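Local coordinates for protein WlaRA, TDP-fucose-3,4-ketoisomerase (PDB 5TPV) that is a small, mainly beta protein of the WxcM-like family in the cupin clan, with thymidine-5'-diphosphate bound in its pocket, at residues B[53-59]-B[106-112]; B[2-8]-B[84-90]; B[60-66]-B[78-83]. The contacts are given in a common frame with arbitrary orientation. Residue numbers count along the deposited sequence, not the author numbering.

Interaction 1. Residues B[53-59]-B[106-112]; sequences NSEFIFI and LLVLTNT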
loop_
_atom_site.group_PDB
_atom_site.type_symbol
_atom_site.label_atom_id
_atom_site.label_comp_id
_atom_site.label_asym_id
_atom_site.label_seq_id
_atom_site.Cartn_x
_atom_site.Cartn_y
_atom_site.Cartn_z
ATOM N N ASN B 53 7.668 -1.608 -18.419
ATOM C CA ASN B 53 8.300 -0.600 -17.557
ATOM C C ASN B 53 8.303 -0.818 -16.046
ATOM O O ASN B 53 9.209 -0.345 -15.366
ATOM C CB ASN B 53 7.638 0.739 -17.877
ATOM C CG ASN B 53 7.583 0.980 -19.377
ATOM O OD1 ASN B 53 8.585 0.739 -20.057
ATOM N ND2 ASN B 53 6.449 1.459 -19.891
ATOM N N SER B 54 7.255 -1.418 -15.496
ATOM C CA SER B 54 7.012 -1.374 -14.062
ATOM C C SER B 54 7.886 -2.418 -13.391
ATOM O O SER B 54 8.038 -3.559 -13.852
ATOM C CB SER B 54 5.552 -1.689 -13.734
ATOM O OG SER B 54 4.634 -0.795 -14.347
ATOM N N GLU B 55 8.389 -1.995 -12.244
ATOM C CA GLU B 55 8.865 -2.878 -11.211
ATOM C C GLU B 55 7.797 -3.012 -10.093
ATOM O O GLU B 55 6.879 -2.192 -9.968
ATOM C CB GLU B 55 10.155 -2.267 -10.664
ATOM C CG GLU B 55 11.313 -2.239 -11.633
ATOM C CD GLU B 55 12.437 -1.342 -11.135
ATOM O OE1 GLU B 55 13.127 -1.687 -10.129
ATOM O OE2 GLU B 55 12.609 -0.281 -11.767
ATOM N N PHE B 56 7.942 -4.053 -9.294
ATOM C CA PHE B 56 6.917 -4.488 -8.343
ATOM C C PHE B 56 7.583 -4.941 -7.060
ATOM O O PHE B 56 8.671 -5.497 -7.116
ATOM C CB PHE B 56 6.074 -5.639 -8.862
ATOM C CG PHE B 56 5.264 -5.255 -10.038
ATOM C CD1 PHE B 56 4.129 -4.494 -9.877
ATOM C CD2 PHE B 56 5.648 -5.630 -11.323
ATOM C CE1 PHE B 56 3.388 -4.041 -10.956
ATOM C CE2 PHE B 56 4.899 -5.201 -12.425
ATOM C CZ PHE B 56 3.798 -4.397 -12.245
ATOM N N ILE B 57 6.939 -4.655 -5.924
ATOM C CA ILE B 57 7.060 -5.517 -4.730
ATOM C C ILE B 57 5.714 -6.133 -4.308
ATOM O O ILE B 57 4.723 -5.447 -4.179
ATOM C CB ILE B 57 7.612 -4.681 -3.573
ATOM C CG1 ILE B 57 9.028 -4.261 -3.873
ATOM C CG2 ILE B 57 7.720 -5.474 -2.274
ATOM C CD1 ILE B 57 9.532 -3.208 -2.926
ATOM N N PHE B 58 5.710 -7.429 -4.076
ATOM C CA PHE B 58 4.533 -8.215 -3.747
ATOM C C PHE B 58 4.674 -8.600 -2.261
ATOM O O PHE B 58 5.715 -9.106 -1.837
ATOM C CB PHE B 58 4.483 -9.536 -4.568
ATOM C CG PHE B 58 4.402 -9.339 -6.054
ATOM C CD1 PHE B 58 3.196 -9.096 -6.658
ATOM C CD2 PHE B 58 5.547 -9.361 -6.845
ATOM C CE1 PHE B 58 3.118 -8.852 -8.027
ATOM C CE2 PHE B 58 5.479 -9.131 -8.205
ATOM C CZ PHE B 58 4.260 -8.884 -8.802
ATOM N N ILE B 59 3.611 -8.414 -1.502
ATOM C CA ILE B 59 3.596 -8.698 -0.071
ATOM C C ILE B 59 2.273 -9.365 0.257
ATOM O O ILE B 59 1.198 -8.850 -0.126
ATOM C CB ILE B 59 3.699 -7.359 0.689
ATOM C CG1 ILE B 59 4.888 -6.545 0.235
ATOM C CG2 ILE B 59 3.751 -7.534 2.199
ATOM C CD1 ILE B 59 4.840 -5.110 0.695
ATOM N N LEU B 106 -3.219 -9.555 -0.801
ATOM C CA LEU B 106 -1.971 -9.357 -1.532
ATOM C C LEU B 106 -1.837 -7.890 -1.787
ATOM O O LEU B 106 -2.716 -7.325 -2.411
ATOM C CB LEU B 106 -1.991 -10.074 -2.887
ATOM C CG LEU B 106 -0.719 -9.862 -3.720
ATOM C CD1 LEU B 106 0.462 -10.563 -3.127
ATOM C CD2 LEU B 106 -0.970 -10.384 -5.135
ATOM N N LEU B 107 -0.753 -7.297 -1.293
ATOM C CA LEU B 107 -0.429 -5.916 -1.594
ATOM C C LEU B 107 0.757 -5.845 -2.573
ATOM O O LEU B 107 1.805 -6.481 -2.366
ATOM C CB LEU B 107 -0.069 -5.214 -0.310
ATOM C CG LEU B 107 0.421 -3.770 -0.337
ATOM C CD1 LEU B 107 -0.641 -2.823 -0.818
ATOM C CD2 LEU B 107 0.968 -3.304 1.012
ATOM N N VAL B 108 0.624 -4.924 -3.515
ATOM C CA VAL B 108 1.613 -4.636 -4.538
ATOM C C VAL B 108 1.969 -3.168 -4.616
ATOM O O VAL B 108 1.138 -2.282 -4.689
ATOM C CB VAL B 108 1.067 -5.119 -5.907
ATOM C CG1 VAL B 108 2.192 -5.152 -6.942
ATOM C CG2 VAL B 108 0.488 -6.512 -5.741
ATOM N N LEU B 109 3.269 -2.904 -4.622
ATOM C CA LEU B 109 3.798 -1.567 -4.851
ATOM C C LEU B 109 4.463 -1.536 -6.232
ATOM O O LEU B 109 5.133 -2.510 -6.638
ATOM C CB LEU B 109 4.873 -1.277 -3.810
ATOM C CG LEU B 109 4.649 -1.863 -2.389
ATOM C CD1 LEU B 109 5.819 -1.631 -1.490
ATOM C CD2 LEU B 109 3.422 -1.292 -1.716
ATOM N N THR B 110 4.291 -0.415 -6.919
ATOM C CA THR B 110 4.902 -0.203 -8.205
ATOM C C THR B 110 5.247 1.283 -8.447
ATOM O O THR B 110 4.808 2.216 -7.756
ATOM C CB THR B 110 4.051 -0.780 -9.340
ATOM O OG1 THR B 110 4.752 -0.736 -10.606
ATOM C CG2 THR B 110 2.817 0.018 -9.479
ATOM N N ASN B 111 6.142 1.455 -9.409
ATOM C CA ASN B 111 6.736 2.763 -9.733
ATOM C C ASN B 111 6.079 3.430 -10.927
ATOM O O ASN B 111 6.605 4.403 -11.403
ATOM C CB ASN B 111 8.229 2.604 -9.973
ATOM C CG ASN B 111 8.553 1.668 -11.150
ATOM O OD1 ASN B 111 7.849 0.728 -11.451
ATOM N ND2 ASN B 111 9.676 1.909 -11.782
ATOM N N THR B 112 4.916 2.962 -11.393
ATOM C CA THR B 112 4.271 3.650 -12.516
ATOM C C THR B 112 2.817 3.866 -12.321
ATOM O O THR B 112 2.194 3.106 -11.591
ATOM C CB THR B 112 4.371 2.785 -13.812
ATOM O OG1 THR B 112 3.740 1.524 -13.589
ATOM C CG2 THR B 112 5.811 2.453 -14.181
HETATM O O HOH W 1 11.297 0.859 -13.721
#

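Interaction 2. Residues B[2-8]-B[84-90]; sequences NYTILKF and TKGLYID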
loop_
_atom_site.group_PDB
_atom_site.type_symbol
_atom_site.label_atom_id
_atom_site.label_comp_id
_atom_site.label_asym_id
_atom_site.label_seq_id
_atom_site.Cartn_x
_atom_site.Cartn_y
_atom_site.Cartn_z
ATOM N N ASN B 2 15.995 -11.232 -12.424
ATOM C CA ASN B 2 16.438 -10.315 -11.372
ATOM C C ASN B 2 15.277 -10.095 -10.395
ATOM O O ASN B 2 14.333 -9.378 -10.686
ATOM C CB ASN B 2 16.890 -8.946 -11.896
ATOM C CG ASN B 2 17.498 -8.085 -10.758
ATOM O OD1 ASN B 2 18.175 -8.593 -9.853
ATOM N ND2 ASN B 2 17.264 -6.802 -10.803
ATOM N N TYR B 3 15.387 -10.695 -9.224
ATOM C CA TYR B 3 14.424 -10.527 -8.178
ATOM C C TYR B 3 15.128 -10.623 -6.832
ATOM O O TYR B 3 16.261 -11.138 -6.757
ATOM C CB TYR B 3 13.407 -11.642 -8.319
ATOM C CG TYR B 3 13.897 -13.025 -7.999
ATOM C CD1 TYR B 3 14.050 -13.451 -6.685
ATOM C CD2 TYR B 3 14.182 -13.937 -9.019
ATOM C CE1 TYR B 3 14.502 -14.725 -6.389
ATOM C CE2 TYR B 3 14.621 -15.227 -8.749
ATOM C CZ TYR B 3 14.796 -15.631 -7.415
ATOM O OH TYR B 3 15.252 -16.911 -7.072
ATOM N N THR B 4 14.439 -10.201 -5.774
ATOM C CA THR B 4 14.994 -10.277 -4.412
ATOM C C THR B 4 13.892 -10.456 -3.381
ATOM O O THR B 4 12.901 -9.719 -3.368
ATOM C CB THR B 4 15.782 -9.011 -3.978
ATOM O OG1 THR B 4 16.823 -8.693 -4.896
ATOM C CG2 THR B 4 16.436 -9.234 -2.610
ATOM N N ILE B 5 14.075 -11.445 -2.519
ATOM C CA ILE B 5 13.246 -11.580 -1.347
ATOM C C ILE B 5 13.782 -10.600 -0.307
ATOM O O ILE B 5 14.837 -10.840 0.288
ATOM C CB ILE B 5 13.175 -13.030 -0.859
ATOM C CG1 ILE B 5 12.542 -13.882 -1.969
ATOM C CG2 ILE B 5 12.325 -13.172 0.423
ATOM C CD1 ILE B 5 12.265 -15.309 -1.566
ATOM N N LEU B 6 13.055 -9.499 -0.116
ATOM C CA LEU B 6 13.358 -8.522 0.919
ATOM C C LEU B 6 12.890 -8.945 2.288
ATOM O O LEU B 6 11.912 -9.669 2.449
ATOM C CB LEU B 6 12.790 -7.162 0.566
ATOM C CG LEU B 6 13.325 -6.697 -0.779
ATOM C CD1 LEU B 6 12.569 -5.462 -1.165
ATOM C CD2 LEU B 6 14.827 -6.419 -0.827
ATOM N N LYS B 7 13.704 -8.609 3.277
ATOM C CA LYS B 7 13.321 -8.660 4.684
ATOM C C LYS B 7 13.115 -7.202 5.100
ATOM O O LYS B 7 14.052 -6.405 5.034
ATOM C CB LYS B 7 14.425 -9.303 5.515
ATOM C CG LYS B 7 14.130 -9.274 7.020
ATOM C CD LYS B 7 13.109 -10.333 7.413
ATOM C CE LYS B 7 12.610 -10.127 8.832
ATOM N NZ LYS B 7 12.063 -11.395 9.398
ATOM N N PHE B 8 11.898 -6.839 5.504
ATOM C CA PHE B 8 11.592 -5.443 5.825
ATOM C C PHE B 8 12.116 -5.016 7.192
ATOM O O PHE B 8 12.170 -5.803 8.138
ATOM C CB PHE B 8 10.088 -5.208 5.717
ATOM C CG PHE B 8 9.537 -5.415 4.317
ATOM C CD1 PHE B 8 10.246 -5.019 3.187
ATOM C CD2 PHE B 8 8.281 -5.996 4.140
ATOM C CE1 PHE B 8 9.722 -5.210 1.902
ATOM C CE2 PHE B 8 7.761 -6.186 2.874
ATOM C CZ PHE B 8 8.459 -5.786 1.773
ATOM N N THR B 84 6.622 -9.374 6.927
ATOM C CA THR B 84 7.980 -8.808 7.030
ATOM C C THR B 84 8.867 -9.057 5.830
ATOM O O THR B 84 10.054 -8.751 5.829
ATOM C CB THR B 84 8.709 -9.405 8.212
ATOM O OG1 THR B 84 8.858 -10.796 7.936
ATOM C CG2 THR B 84 7.887 -9.219 9.488
ATOM N N LYS B 85 8.276 -9.643 4.812
ATOM C CA LYS B 85 8.989 -10.067 3.622
ATOM C C LYS B 85 8.126 -9.719 2.387
ATOM O O LYS B 85 6.871 -9.702 2.409
ATOM C CB LYS B 85 9.311 -11.549 3.769
ATOM C CG LYS B 85 8.592 -12.528 2.858
ATOM C CD LYS B 85 8.903 -13.965 3.297
ATOM C CE LYS B 85 8.164 -15.011 2.478
ATOM N NZ LYS B 85 9.043 -15.445 1.357
ATOM N N GLY B 86 8.818 -9.349 1.334
ATOM C CA GLY B 86 8.203 -9.223 0.037
ATOM C C GLY B 86 9.154 -9.638 -1.057
ATOM O O GLY B 86 10.374 -9.751 -0.876
ATOM N N LEU B 87 8.556 -9.829 -2.217
ATOM C CA LEU B 87 9.274 -10.173 -3.428
ATOM C C LEU B 87 9.344 -8.978 -4.315
ATOM O O LEU B 87 8.298 -8.508 -4.803
ATOM C CB LEU B 87 8.532 -11.286 -4.165
ATOM C CG LEU B 87 9.079 -11.617 -5.566
ATOM C CD1 LEU B 87 10.508 -12.130 -5.457
ATOM C CD2 LEU B 87 8.186 -12.686 -6.171
ATOM N N TYR B 88 10.554 -8.444 -4.448
ATOM C CA TYR B 88 10.906 -7.488 -5.505
ATOM C C TYR B 88 11.189 -8.205 -6.838
ATOM O O TYR B 88 11.966 -9.176 -6.886
ATOM C CB TYR B 88 12.155 -6.729 -5.110
ATOM C CG TYR B 88 12.706 -5.923 -6.262
ATOM C CD1 TYR B 88 12.180 -4.689 -6.572
ATOM C CD2 TYR B 88 13.705 -6.439 -7.089
ATOM C CE1 TYR B 88 12.599 -3.977 -7.677
ATOM C CE2 TYR B 88 14.157 -5.729 -8.197
ATOM C CZ TYR B 88 13.622 -4.501 -8.475
ATOM O OH TYR B 88 14.070 -3.806 -9.574
ATOM N N ILE B 89 10.578 -7.749 -7.922
ATOM C CA ILE B 89 10.983 -8.196 -9.241
ATOM C C ILE B 89 11.216 -7.004 -10.108
ATOM O O ILE B 89 10.525 -6.009 -10.018
ATOM C CB ILE B 89 9.984 -9.100 -9.967
ATOM C CG1 ILE B 89 8.723 -8.338 -10.450
ATOM C CG2 ILE B 89 9.650 -10.283 -9.103
ATOM C CD1 ILE B 89 7.759 -9.196 -11.281
ATOM N N ASP B 90 12.172 -7.152 -11.013
ATOM C CA ASP B 90 12.489 -6.062 -11.963
ATOM C C ASP B 90 11.489 -6.101 -13.121
ATOM O O ASP B 90 10.678 -7.030 -13.227
ATOM C CB ASP B 90 13.897 -6.315 -12.508
ATOM C CG ASP B 90 14.644 -5.045 -12.907
ATOM O OD1 ASP B 90 15.898 -5.121 -12.767
ATOM O OD2 ASP B 90 14.014 -4.036 -13.330
#

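Interaction 3. Residues B[60-66]-B[78-83]; sequences ALNGSCE and IILNNK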
loop_
_atom_site.group_PDB
_atom_site.type_symbol
_atom_site.label_atom_id
_atom_site.label_comp_id
_atom_site.label_asym_id
_atom_site.label_seq_id
_atom_site.Cartn_x
_atom_site.Cartn_y
_atom_site.Cartn_z
ATOM N N ALA B 60 2.346 -10.522 0.934
ATOM C CA ALA B 60 1.184 -11.114 1.530
ATOM C C ALA B 60 0.953 -10.485 2.895
ATOM O O ALA B 60 1.576 -10.895 3.861
ATOM C CB ALA B 60 1.368 -12.615 1.642
ATOM N N LEU B 61 0.110 -9.470 2.960
ATOM C CA LEU B 61 -0.236 -8.829 4.220
ATOM C C LEU B 61 -1.030 -9.715 5.103
ATOM O O LEU B 61 -0.976 -9.593 6.290
ATOM C CB LEU B 61 -1.155 -7.649 4.020
ATOM C CG LEU B 61 -0.593 -6.425 3.348
ATOM C CD1 LEU B 61 -1.550 -5.272 3.513
ATOM C CD2 LEU B 61 0.749 -6.069 3.941
ATOM N N ASN B 62 -1.839 -10.573 4.516
ATOM C CA ASN B 62 -2.441 -11.602 5.306
ATOM C C ASN B 62 -2.494 -12.904 4.521
ATOM O O ASN B 62 -2.466 -12.906 3.303
ATOM C CB ASN B 62 -3.811 -11.111 5.793
ATOM C CG ASN B 62 -4.249 -11.811 7.077
ATOM O OD1 ASN B 62 -3.479 -11.985 8.026
ATOM N ND2 ASN B 62 -5.476 -12.289 7.067
ATOM N N GLY B 63 -2.522 -14.021 5.211
ATOM C CA GLY B 63 -2.473 -15.316 4.549
ATOM C C GLY B 63 -1.218 -15.581 3.738
ATOM O O GLY B 63 -0.115 -15.113 4.015
ATOM N N SER B 64 -1.408 -16.323 2.669
ATOM C CA SER B 64 -0.283 -16.772 1.871
ATOM C C SER B 64 -0.729 -17.022 0.443
ATOM O O SER B 64 -1.893 -17.278 0.155
ATOM C CB SER B 64 0.316 -18.077 2.434
ATOM O OG SER B 64 -0.684 -19.076 2.481
ATOM N N CYS B 65 0.229 -16.938 -0.455
ATOM C CA CYS B 65 -0.015 -17.346 -1.822
ATOM C C CYS B 65 1.359 -17.742 -2.394
ATOM O O CYS B 65 2.379 -17.624 -1.688
ATOM C CB CYS B 65 -0.651 -16.181 -2.592
ATOM S SG CYS B 65 0.444 -14.736 -2.741
ATOM N N GLU B 66 1.357 -18.219 -3.646
ATOM C CA GLU B 66 2.548 -18.674 -4.349
ATOM C C GLU B 66 2.640 -17.844 -5.611
ATOM O O GLU B 66 1.654 -17.558 -6.286
ATOM C CB GLU B 66 2.426 -20.163 -4.715
ATOM C CG GLU B 66 3.746 -20.876 -4.896
ATOM C CD GLU B 66 3.589 -22.371 -5.166
ATOM O OE1 GLU B 66 4.224 -22.867 -6.131
ATOM O OE2 GLU B 66 2.808 -23.027 -4.447
ATOM N N ILE B 78 7.934 -19.036 -5.587
ATOM C CA ILE B 78 8.162 -18.432 -4.283
ATOM C C ILE B 78 6.847 -18.384 -3.514
ATOM O O ILE B 78 5.799 -18.044 -4.088
ATOM C CB ILE B 78 8.686 -16.999 -4.467
ATOM C CG1 ILE B 78 10.103 -17.069 -5.059
ATOM C CG2 ILE B 78 8.696 -16.201 -3.165
ATOM C CD1 ILE B 78 10.380 -15.996 -6.076
ATOM N N ILE B 79 6.933 -18.708 -2.223
ATOM C CA ILE B 79 5.792 -18.549 -1.350
ATOM C C ILE B 79 5.844 -17.209 -0.615
ATOM O O ILE B 79 6.866 -16.849 -0.087
ATOM C CB ILE B 79 5.571 -19.791 -0.460
ATOM C CG1 ILE B 79 5.050 -20.931 -1.351
ATOM C CG2 ILE B 79 4.534 -19.516 0.627
ATOM C CD1 ILE B 79 5.112 -22.313 -0.733
ATOM N N LEU B 80 4.742 -16.453 -0.652
ATOM C CA LEU B 80 4.583 -15.243 0.138
ATOM C C LEU B 80 3.614 -15.570 1.263
ATOM O O LEU B 80 2.499 -15.991 1.012
ATOM C CB LEU B 80 4.040 -14.109 -0.730
ATOM C CG LEU B 80 5.038 -13.635 -1.820
ATOM C CD1 LEU B 80 4.429 -12.579 -2.709
ATOM C CD2 LEU B 80 6.313 -13.078 -1.205
ATOM N N ASN B 81 4.067 -15.408 2.502
ATOM C CA ASN B 81 3.255 -15.718 3.668
ATOM C C ASN B 81 3.485 -14.929 4.948
ATOM O O ASN B 81 2.960 -15.320 5.985
ATOM C CB ASN B 81 3.319 -17.219 4.018
ATOM C CG ASN B 81 4.711 -17.714 4.389
ATOM O OD1 ASN B 81 4.920 -18.922 4.419
ATOM N ND2 ASN B 81 5.658 -16.840 4.612
ATOM N N ASN B 82 4.258 -13.869 4.924
ATOM C CA ASN B 82 4.184 -12.965 6.059
ATOM C C ASN B 82 4.532 -11.531 5.751
ATOM O O ASN B 82 5.096 -11.239 4.707
ATOM C CB ASN B 82 5.034 -13.457 7.220
ATOM C CG ASN B 82 6.480 -13.119 7.029
ATOM O OD1 ASN B 82 7.081 -13.620 6.118
ATOM N ND2 ASN B 82 7.044 -12.309 7.898
ATOM N N LYS B 83 4.195 -10.670 6.704
ATOM C CA LYS B 83 4.226 -9.211 6.533
ATOM C C LYS B 83 5.601 -8.603 6.575
ATOM O O LYS B 83 5.732 -7.417 6.316
ATOM C CB LYS B 83 3.425 -8.533 7.641
ATOM C CG LYS B 83 1.948 -8.530 7.366
ATOM C CD LYS B 83 1.206 -7.776 8.458
ATOM C CE LYS B 83 0.628 -8.693 9.522
ATOM N NZ LYS B 83 -0.201 -9.750 8.892
HETATM O O HOH W 2 4.951 -11.318 2.000
HETATM O O HOH W 3 0.593 -16.617 6.724
#

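Interaction 1. Residues B[53-59]-B[106-112]
Start with the backbone ladder, which satisfies the backbone of I57, I59, L107 and L109. Strands 56-59 and 106-110 run antiparallel, at 165° with axes 4.7 Å apart, and two hydrogen-bonded pairs hold them. I57 N donates to L109 O (2.9 Å) and L109 N returns to I57 O (3.0 Å); I59 N to L107 O and L107 N to I59 O both measure 2.8 Å. Between them F58 and V108 form a non-hydrogen-bonded pair, so their amides and carbonyls face away to other strands. CA-H...O contacts, such as V108 CA to I57 O at 3.2 Å, fill the gaps.

Beyond the regular ladder, side chains take over. T110 OG1 donates to E55 O (2.7 Å), and E55 N finds N111 OD1 (2.9 Å). N111 ND2 gives to water 1 (2.7 Å), which in turn donates hydrogen bonds to N53 O (2.9 Å) and E55 OE2 (2.6 Å). The other carboxylate oxygen of E55 bonds to the hydroxyl of Y88. S54 OG and T112 OG1 lie 2.6 Å apart, and S54 OG also meets E118.

One face carries F56, F58 and V108, with F56 CD1 3.6 Å from V108 CG1; the other carries I57, I59, L107 and L109. The pair lies toward one side of the larger antiparallel cupin sheet: F56 and F58 bond through their backbones to I89 and L87 of strand 85-89, L106 and V108 to I37 and F35 of the outermost strand 33-38, and I34 and Y36 of the second subunit pack on I59, L107 and L109.

Interaction 2. Residues B[2-8]-B[84-90]
Three residues near the ends of this antiparallel pair, T84, Y88 and N2, have the most surface covered by it. T84 closes one end: its carbonyl, T84 O, takes a nearly straight hydrogen bond from F8 N (2.7 Å, 175°), and K7 CA sits 3.5 Å from the same oxygen in a CA-H...O contact. With that bond in place the F8 ring lies against the opposite backbone, where F8 CE2 lies 3.6 Å from K85 C and F8 CZ 3.6 Å from G86 N. The glycine is what permits this, since a CB on G86 would clash with the F8 ring.

Y88 works by backbone and ring together. It forms a hydrogen-bonded pair with T4, with T4 N to Y88 O and Y88 N to T4 O both at 2.9 Å. Its side chain lies on the same face as T4 and L6, Y88 CB meeting L6 CD1 at 4.2 Å, while N2 ND2 comes to the ring edge, 4.2 Å from Y88 CE2. Its hydroxyl reaches across to E55.

N2 finishes the other end with a two-point link to D90: D90 N donates to N2 O (3.1 Å) and N2 ND2 to D90 OD1 (2.9 Å). In between, L6 N bonds to G86 O (2.8 Å), with only a weak return from G86 N to L6 O (3.3 Å).

On the face of Y3, I5 and L87, the smaller sheet lies close: I69 touches Y3, and I67, I78 and L80 pack on L87. Within the larger sheet, strand 56-62 bonds to the other edge of strand 85-89, through F58 to L87 and F56 to I89.

Interaction 3. Residues B[60-66]-B[78-83]
A60 turns its methyl onto L80, with A60 CB 3.9 Å from L80 CB and 3.6 Å from L80 O, while C65 SG approaches L80 CB at 4.2 Å, so L80 is covered by residues from both ends of a bend. C65 and L80 form a hydrogen-bonded antiparallel pair, C65 N to L80 O at 2.9 Å and L80 N to C65 O at 2.8 Å; next to it E66 and I79 make a non-hydrogen-bonded pair with CA atoms 4.4 Å apart. These belong to the hairpin of strands 65-70 and 75-80, at one margin of the smaller sheet of this cupin-type jelly roll, two sheets facing each other. The chain turns a corner at L61, passing from the larger sheet to the smaller, and L61 and N62 form a classic beta bulge opposite I105. Water 2 joins A60 N (2.9 Å) to N82 O (2.7 Å). K83 NZ donates to L61 O (2.7 Å), and its ammonium makes a cation-pi contact with Y38 of the second subunit.

Interactions 1 and 2 are successive steps across one sheet: strand 56-62 bonds to strand 85-89, with F58 N 2.9 Å from L87 O, and E55 OE1 meets Y88 OH at 2.4 Å. Interaction 3 continues strand 56-62 round the corner into the opposing sheet, where F58 CB packs on L80 CD1 (3.6 Å), I78 CD1 reaches L87 CD1 (3.9 Å) and K85 NZ probably bonds to I79 O (3.0 Å). Bound thymidine-5'-diphosphate lies nearest interaction 1, about 7 Å from the side chain of F56, against about 10 Å for I89 and 11 Å for C65. Pocket residues R33 and F35 flank interaction 1, and all three contacts touch the second subunit.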